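Local coordinates for protein HAT1-interacting factor 1 (Saccharomyces cerevisiae, PDB 4NQ0) that chaperones histones H3 and H4 within the nuclear HAT-B acetyltransferase complex, also binds the H2A-H2B dimer, and takes part in chromatin assembly and telomere silencing, at residues A[165-170]-A[298-303]. Sequence-based numbering, arbitrary orientation.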
loop_
_atom_site.group_PDB
_atom_site.type_symbol
_atom_site.label_atom_id
_atom_site.label_comp_id
_atom_site.label_asym_id
_atom_site.label_seq_id
_atom_site.Cartn_x
_atom_site.Cartn_y
_atom_site.Cartn_z
ATOM N N LEU A 165 -11.699 -9.115 -2.491
ATOM C CA LEU A 165 -11.002 -10.389 -2.439
ATOM C C LEU A 165 -11.828 -11.460 -3.159
ATOM O O LEU A 165 -13.022 -11.610 -2.912
ATOM C CB LEU A 165 -10.740 -10.808 -0.983
ATOM C CG LEU A 165 -10.068 -12.174 -0.739
ATOM C CD1 LEU A 165 -8.625 -12.228 -1.258
ATOM C CD2 LEU A 165 -10.117 -12.518 0.743
ATOM N N ALA A 166 -11.179 -12.160 -4.082
ATOM C CA ALA A 166 -11.685 -13.409 -4.617
ATOM C C ALA A 166 -11.028 -14.531 -3.816
ATOM O O ALA A 166 -9.829 -14.498 -3.579
ATOM C CB ALA A 166 -11.336 -13.531 -6.093
ATOM N N LEU A 167 -11.818 -15.515 -3.400
ATOM C CA LEU A 167 -11.309 -16.679 -2.671
ATOM C C LEU A 167 -10.053 -17.281 -3.297
ATOM O O LEU A 167 -9.112 -17.628 -2.581
ATOM C CB LEU A 167 -12.396 -17.755 -2.574
ATOM C CG LEU A 167 -13.211 -17.806 -1.283
ATOM C CD1 LEU A 167 -13.282 -16.459 -0.580
ATOM C CD2 LEU A 167 -14.597 -18.340 -1.538
ATOM N N HIS A 168 -10.035 -17.387 -4.626
ATOM C CA HIS A 168 -8.917 -18.013 -5.328
ATOM C C HIS A 168 -7.611 -17.246 -5.160
ATOM O O HIS A 168 -6.540 -17.822 -5.300
ATOM C CB HIS A 168 -9.230 -18.229 -6.821
ATOM C CG HIS A 168 -9.476 -16.971 -7.594
ATOM N ND1 HIS A 168 -10.737 -16.587 -8.001
ATOM C CD2 HIS A 168 -8.626 -16.023 -8.060
ATOM C CE1 HIS A 168 -10.656 -15.453 -8.676
ATOM N NE2 HIS A 168 -9.385 -15.087 -8.726
ATOM N N GLU A 169 -7.705 -15.954 -4.850
ATOM C CA GLU A 169 -6.517 -15.120 -4.640
ATOM C C GLU A 169 -5.638 -15.571 -3.462
ATOM O O GLU A 169 -4.420 -15.344 -3.460
ATOM C CB GLU A 169 -6.923 -13.650 -4.478
ATOM C CG GLU A 169 -7.418 -13.081 -5.789
ATOM C CD GLU A 169 -8.016 -11.690 -5.692
ATOM O OE1 GLU A 169 -8.160 -11.136 -4.585
ATOM O OE2 GLU A 169 -8.366 -11.151 -6.772
ATOM N N LEU A 170 -6.259 -16.204 -2.473
ATOM C CA LEU A 170 -5.537 -16.749 -1.320
ATOM C C LEU A 170 -4.691 -17.994 -1.649
ATOM O O LEU A 170 -3.770 -18.332 -0.905
ATOM C CB LEU A 170 -6.525 -17.099 -0.208
ATOM C CG LEU A 170 -7.321 -15.964 0.429
ATOM C CD1 LEU A 170 -8.371 -16.552 1.365
ATOM C CD2 LEU A 170 -6.431 -15.003 1.191
ATOM N N ALA A 298 -13.727 -20.908 6.751
ATOM C CA ALA A 298 -12.689 -21.279 7.716
ATOM C C ALA A 298 -11.562 -22.079 7.086
ATOM O O ALA A 298 -10.384 -21.840 7.365
ATOM C CB ALA A 298 -13.296 -22.077 8.863
ATOM N N LYS A 299 -11.919 -23.023 6.229
ATOM C CA LYS A 299 -10.917 -23.880 5.607
ATOM C C LYS A 299 -9.882 -23.061 4.831
ATOM O O LYS A 299 -8.685 -23.318 4.942
ATOM C CB LYS A 299 -11.565 -24.912 4.690
ATOM C CG LYS A 299 -10.695 -26.118 4.452
ATOM N N ASP A 300 -10.351 -22.082 4.053
ATOM C CA ASP A 300 -9.454 -21.195 3.307
ATOM C C ASP A 300 -8.614 -20.327 4.245
ATOM O O ASP A 300 -7.442 -20.090 3.975
ATOM C CB ASP A 300 -10.239 -20.316 2.318
ATOM C CG ASP A 300 -10.917 -21.131 1.207
ATOM O OD1 ASP A 300 -12.001 -20.718 0.737
ATOM O OD2 ASP A 300 -10.368 -22.187 0.797
ATOM N N LYS A 301 -9.205 -19.851 5.341
ATOM C CA LYS A 301 -8.430 -19.103 6.323
ATOM C C LYS A 301 -7.278 -19.958 6.837
ATOM O O LYS A 301 -6.126 -19.517 6.831
ATOM C CB LYS A 301 -9.290 -18.632 7.495
ATOM C CG LYS A 301 -10.289 -17.575 7.126
ATOM C CD LYS A 301 -10.867 -16.908 8.348
ATOM C CE LYS A 301 -11.981 -15.992 7.957
ATOM N NZ LYS A 301 -12.433 -15.166 9.079
ATOM N N LEU A 302 -7.594 -21.184 7.253
ATOM C CA LEU A 302 -6.613 -22.071 7.875
ATOM C C LEU A 302 -5.447 -22.357 6.948
ATOM O O LEU A 302 -4.298 -22.336 7.381
ATOM C CB LEU A 302 -7.253 -23.391 8.325
ATOM C CG LEU A 302 -8.099 -23.327 9.601
ATOM C CD1 LEU A 302 -8.800 -24.673 9.888
ATOM C CD2 LEU A 302 -7.209 -22.907 10.774
ATOM N N LYS A 303 -5.741 -22.609 5.674
ATOM C CA LYS A 303 -4.683 -22.884 4.693
ATOM C C LYS A 303 -3.724 -21.708 4.543
ATOM O O LYS A 303 -2.521 -21.911 4.423
ATOM C CB LYS A 303 -5.268 -23.233 3.327
ATOM C CG LYS A 303 -6.032 -24.544 3.306
ATOM C CD LYS A 303 -6.547 -24.923 1.906
ATOM C CE LYS A 303 -7.543 -26.091 2.025
ATOM N NZ LYS A 303 -8.054 -26.620 0.717
#
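The carboxylate of D300 meets L167 through one oxygen, OD1, which comes to 3.7 Å from L167 CG and a little farther from CD2, the two side chains crossing at about a right angle. This is plain van der Waals contact of an oxygen with a branched aliphatic end. Within 165-170 the H168 ring has A166 CB over one face near the rim, while the H168 side chain sets off away from 298-303. D300 carries its CG beside its own backbone N (chi1 -65°), and its CB also faces L170, whose CD1 lies 4.3 Å away. L167 thus meets the carboxylate and L170 the CB of the same aspartate, in the first turn of helix 298-316. The short turn presenting them is tied by E169 N to A166 O at 2.9 Å, and E169 OE1, also bonded to H257, takes a weak bond from A166 N at 3.2 Å. Beyond the two segments, L170 O accepts a hydrogen bond from R304 of the same helix, and L170 also packs on V296. The arrangement is sparse, partly buried packing of the loop after unmodelled residues 80-159, within the histone-binding region, against a helix of the predicted third TPR repeat, in this NASP-family alpha-helical fold.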